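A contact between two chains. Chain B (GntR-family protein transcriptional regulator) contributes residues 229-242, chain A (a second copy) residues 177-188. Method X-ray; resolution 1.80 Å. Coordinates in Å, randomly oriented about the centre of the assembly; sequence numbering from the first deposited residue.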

# COMPACT_ATOMS: atom_id res chain seq x y z
N ARG B 229 11.61 -1.40 2.32
CA ARG B 229 12.15 -0.23 1.64
C ARG B 229 11.30 0.06 0.42
O ARG B 229 11.07 -0.80 -0.40
CB ARG B 229 13.58 -0.51 1.18
CG ARG B 229 14.57 -0.44 2.40
CD ARG B 229 16.03 -0.65 1.94
NE ARG B 229 16.43 0.43 1.03
CZ ARG B 229 17.61 1.04 1.05
NH1 ARG B 229 18.52 0.71 1.97
NH2 ARG B 229 17.87 2.01 0.17
N GLY B 230 10.83 1.28 0.33
CA GLY B 230 9.96 1.67 -0.79
C GLY B 230 10.72 1.59 -2.11
O GLY B 230 10.14 1.23 -3.14
N ASP B 231 12.00 1.88 -2.07
CA ASP B 231 12.83 1.76 -3.27
C ASP B 231 13.11 0.33 -3.76
O ASP B 231 13.70 0.15 -4.83
CB ASP B 231 14.10 2.63 -3.19
CG ASP B 231 15.07 2.20 -2.09
OD1 ASP B 231 14.89 1.14 -1.44
OD2 ASP B 231 16.03 2.95 -1.88
N ARG B 232 12.63 -0.69 -3.02
CA ARG B 232 12.87 -2.08 -3.40
C ARG B 232 11.61 -2.92 -3.50
O ARG B 232 11.67 -4.12 -3.77
CB ARG B 232 13.91 -2.72 -2.44
CG ARG B 232 15.26 -2.09 -2.73
CD ARG B 232 16.35 -2.34 -1.69
NE ARG B 232 17.57 -1.57 -2.01
CZ ARG B 232 18.64 -1.47 -1.21
NH1 ARG B 232 18.68 -2.09 -0.02
NH2 ARG B 232 19.69 -0.75 -1.61
N MET B 233 10.45 -2.29 -3.35
CA MET B 233 9.23 -3.04 -3.30
C MET B 233 8.07 -2.31 -3.97
O MET B 233 7.87 -1.13 -3.72
CB MET B 233 8.94 -3.29 -1.81
CG MET B 233 7.60 -3.91 -1.49
SD MET B 233 7.46 -5.55 -2.18
CE MET B 233 9.13 -6.24 -1.93
N THR B 234 7.33 -3.03 -4.80
CA THR B 234 6.04 -2.59 -5.33
C THR B 234 4.97 -3.61 -4.96
O THR B 234 5.17 -4.83 -5.18
CB THR B 234 6.10 -2.50 -6.90
OG1 THR B 234 7.11 -1.57 -7.31
CG2 THR B 234 4.76 -2.06 -7.46
N PHE B 235 3.82 -3.16 -4.43
CA PHE B 235 2.69 -4.05 -4.23
C PHE B 235 1.68 -4.01 -5.36
O PHE B 235 1.45 -2.95 -5.95
CB PHE B 235 2.01 -3.76 -2.89
CG PHE B 235 2.87 -4.14 -1.73
CD1 PHE B 235 3.10 -5.48 -1.44
CD2 PHE B 235 3.51 -3.17 -0.98
CE1 PHE B 235 3.95 -5.85 -0.39
CE2 PHE B 235 4.35 -3.52 0.07
CZ PHE B 235 4.56 -4.87 0.36
N THR B 236 1.12 -5.17 -5.71
CA THR B 236 0.12 -5.30 -6.78
C THR B 236 -1.14 -5.96 -6.23
O THR B 236 -1.08 -6.78 -5.30
CB THR B 236 0.64 -6.08 -8.02
OG1 THR B 236 0.87 -7.46 -7.69
CG2 THR B 236 1.95 -5.49 -8.59
N ALA B 237 -2.30 -5.60 -6.79
CA ALA B 237 -3.58 -6.16 -6.35
C ALA B 237 -4.52 -6.25 -7.54
O ALA B 237 -4.73 -5.25 -8.26
CB ALA B 237 -4.19 -5.31 -5.22
N VAL B 238 -5.04 -7.45 -7.78
CA VAL B 238 -6.00 -7.68 -8.85
C VAL B 238 -7.31 -8.05 -8.18
O VAL B 238 -7.38 -9.09 -7.53
CB VAL B 238 -5.55 -8.78 -9.81
CG1 VAL B 238 -6.60 -9.07 -10.87
CG2 VAL B 238 -4.22 -8.40 -10.47
N MET B 239 -8.32 -7.18 -8.29
CA MET B 239 -9.60 -7.37 -7.62
C MET B 239 -10.78 -7.54 -8.56
O MET B 239 -10.82 -6.94 -9.63
CB MET B 239 -9.87 -6.24 -6.65
CG MET B 239 -8.59 -5.79 -6.02
SD MET B 239 -8.86 -4.91 -4.51
CE MET B 239 -9.11 -6.24 -3.32
N HIS B 240 -11.74 -8.37 -8.16
CA HIS B 240 -12.90 -8.68 -8.99
C HIS B 240 -14.19 -8.29 -8.27
O HIS B 240 -14.28 -8.42 -7.05
CB HIS B 240 -12.92 -10.17 -9.35
CG HIS B 240 -11.77 -10.60 -10.21
ND1 HIS B 240 -10.55 -10.98 -9.68
CD2 HIS B 240 -11.65 -10.70 -11.55
CE1 HIS B 240 -9.73 -11.30 -10.66
NE2 HIS B 240 -10.37 -11.15 -11.81
N ALA B 241 -15.17 -7.80 -9.03
CA ALA B 241 -16.47 -7.42 -8.46
C ALA B 241 -17.20 -8.63 -7.86
O ALA B 241 -17.59 -8.61 -6.69
CB ALA B 241 -17.34 -6.75 -9.53
N LYS B 242 -17.36 -9.68 -8.66
CA LYS B 242 -18.05 -10.91 -8.23
C LYS B 242 -17.22 -11.70 -7.21
O LYS B 242 -16.33 -11.15 -6.53
CB LYS B 242 -18.39 -11.79 -9.45
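Chain A 177-188: AFTRTVDTIDTA

Intermolecular antiparallel pairing of strand 180-188 of chain A with strand 233-240 of chain B. The shortest polar contact is a side-chain hydrogen bond just beyond the Phe B235-Ile A185 pair, from Thr B234 OG1 to Asp A186 OD1 (2.6 Å). The other direct hydrogen bonds between the stretches are all backbone to backbone. Ile A185 N donates to Phe B235 O (2.7 Å) and Phe B235 N to Ile A185 O (3.0 Å); Asp A183 N donates to Ala B237 O (2.8 Å) and Ala B237 N to Asp A183 O (3.1 Å); Thr A181 N donates to Met B239 O (3.0 Å) and Met B239 N to Thr A181 O (2.9 Å). Beyond the strands, Ala B241 N reaches Thr A179 O (2.8 Å), extending the ladder by one bond. Both strands are extended, and their N-to-C directions differ by 159°, with the axes approaching to 4.6 Å. Hydrogen-bonded pairs alternate with the closer non-hydrogen-bonded pairs Thr B236-Thr A184, Val B238-Val A182 and His B240-Arg A180, whose CA atoms lie 4.5, 4.5 and 4.6 Å apart. Water 1 donates to Ala B237 O (3.0 Å) and lies 2.8 Å from Thr A181 OG1, to which it is also hydrogen-bonded. Water 2 accepts from Thr A187 N (2.9 Å) and lies 2.8 Å from Gly B230 O, between the two chains. On one face of the sheet, Phe B235 CB packs 4.2 Å from Ile A185 CB, while the phenyl ring leads away; Met B239 CB lies 3.6 Å from Thr A181 OG1. On the other, Val B238 CG2 meets Val A182 CG1 at 4.1 Å, and His B240 NE2 approaches Arg A180 CD at 3.6 Å. At Gly B230, CA sits 3.3 Å from Thr A187 OG1, where a CB would clash with that hydroxyl.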

# COMPACT_ATOMS: atom_id res chain seq x y z
N ALA A 177 -20.01 -1.40 -15.70
CA ALA A 177 -19.81 -1.98 -14.37
C ALA A 177 -18.32 -2.16 -14.11
O ALA A 177 -17.59 -2.56 -15.03
CB ALA A 177 -20.49 -3.33 -14.25
N PHE A 178 -17.90 -1.88 -12.88
CA PHE A 178 -16.49 -2.05 -12.50
C PHE A 178 -16.35 -3.50 -12.11
O PHE A 178 -16.83 -3.89 -11.05
CB PHE A 178 -16.09 -1.09 -11.36
CG PHE A 178 -15.88 0.33 -11.82
CD1 PHE A 178 -14.60 0.82 -12.09
CD2 PHE A 178 -16.97 1.20 -11.98
CE1 PHE A 178 -14.40 2.14 -12.54
CE2 PHE A 178 -16.79 2.53 -12.41
CZ PHE A 178 -15.49 3.00 -12.69
N THR A 179 -15.73 -4.27 -13.00
CA THR A 179 -15.68 -5.72 -12.89
C THR A 179 -14.30 -6.20 -12.42
O THR A 179 -14.20 -7.08 -11.57
CB THR A 179 -16.11 -6.36 -14.23
OG1 THR A 179 -17.37 -5.80 -14.63
CG2 THR A 179 -16.23 -7.90 -14.13
N ARG A 180 -13.24 -5.57 -12.92
CA ARG A 180 -11.88 -5.93 -12.51
C ARG A 180 -11.02 -4.66 -12.38
O ARG A 180 -11.05 -3.81 -13.29
CB ARG A 180 -11.28 -6.89 -13.55
CG ARG A 180 -9.88 -7.44 -13.26
CD ARG A 180 -9.61 -8.60 -14.21
NE ARG A 180 -9.56 -8.19 -15.60
CZ ARG A 180 -8.46 -7.78 -16.19
NH1 ARG A 180 -7.35 -7.75 -15.48
NH2 ARG A 180 -8.45 -7.42 -17.47
N THR A 181 -10.30 -4.53 -11.25
CA THR A 181 -9.23 -3.53 -11.08
C THR A 181 -7.86 -4.18 -10.93
O THR A 181 -7.76 -5.33 -10.45
CB THR A 181 -9.45 -2.59 -9.89
OG1 THR A 181 -9.68 -3.34 -8.69
CG2 THR A 181 -10.64 -1.65 -10.15
N VAL A 182 -6.83 -3.46 -11.37
CA VAL A 182 -5.42 -3.88 -11.25
C VAL A 182 -4.63 -2.68 -10.73
O VAL A 182 -4.49 -1.65 -11.44
CB VAL A 182 -4.81 -4.36 -12.61
CG1 VAL A 182 -3.39 -4.85 -12.44
CG2 VAL A 182 -5.64 -5.48 -13.23
N ASP A 183 -4.16 -2.78 -9.48
CA ASP A 183 -3.47 -1.70 -8.81
C ASP A 183 -1.98 -2.02 -8.71
O ASP A 183 -1.59 -3.20 -8.55
CB ASP A 183 -3.95 -1.54 -7.39
CG ASP A 183 -5.21 -0.70 -7.26
OD1 ASP A 183 -5.35 0.33 -7.95
OD2 ASP A 183 -6.04 -1.05 -6.39
N THR A 184 -1.16 -0.97 -8.80
CA THR A 184 0.21 -1.02 -8.29
C THR A 184 0.31 0.04 -7.21
O THR A 184 -0.26 1.14 -7.31
CB THR A 184 1.28 -0.79 -9.36
OG1 THR A 184 1.15 0.53 -9.89
CG2 THR A 184 1.19 -1.80 -10.49
N ILE A 185 1.02 -0.28 -6.14
CA ILE A 185 1.18 0.65 -5.06
C ILE A 185 2.66 0.80 -4.85
O ILE A 185 3.36 -0.23 -4.66
CB ILE A 185 0.58 0.10 -3.74
CG1 ILE A 185 -0.92 -0.16 -3.90
CG2 ILE A 185 0.88 1.11 -2.65
CD1 ILE A 185 -1.58 -1.06 -2.79
N ASP A 186 3.14 2.04 -4.85
CA ASP A 186 4.53 2.36 -4.66
C ASP A 186 4.63 3.47 -3.64
O ASP A 186 3.62 4.13 -3.34
CB ASP A 186 5.17 2.82 -5.99
CG ASP A 186 5.42 1.66 -6.94
OD1 ASP A 186 6.37 0.89 -6.66
OD2 ASP A 186 4.67 1.51 -7.96
N THR A 187 5.83 3.70 -3.09
CA THR A 187 6.07 4.94 -2.37
C THR A 187 6.58 5.98 -3.34
O THR A 187 7.08 5.61 -4.42
CB THR A 187 7.10 4.78 -1.21
OG1 THR A 187 8.36 4.41 -1.75
CG2 THR A 187 6.61 3.69 -0.26
N ALA A 188 6.49 7.25 -2.96
CA ALA A 188 6.97 8.37 -3.79
C ALA A 188 7.22 9.61 -2.99
O ALA A 188 6.81 9.70 -1.83
CB ALA A 188 5.96 8.67 -4.94
O HOH W 1 -7.16 -3.57 -7.58
O HOH W 2 7.67 1.77 -4.23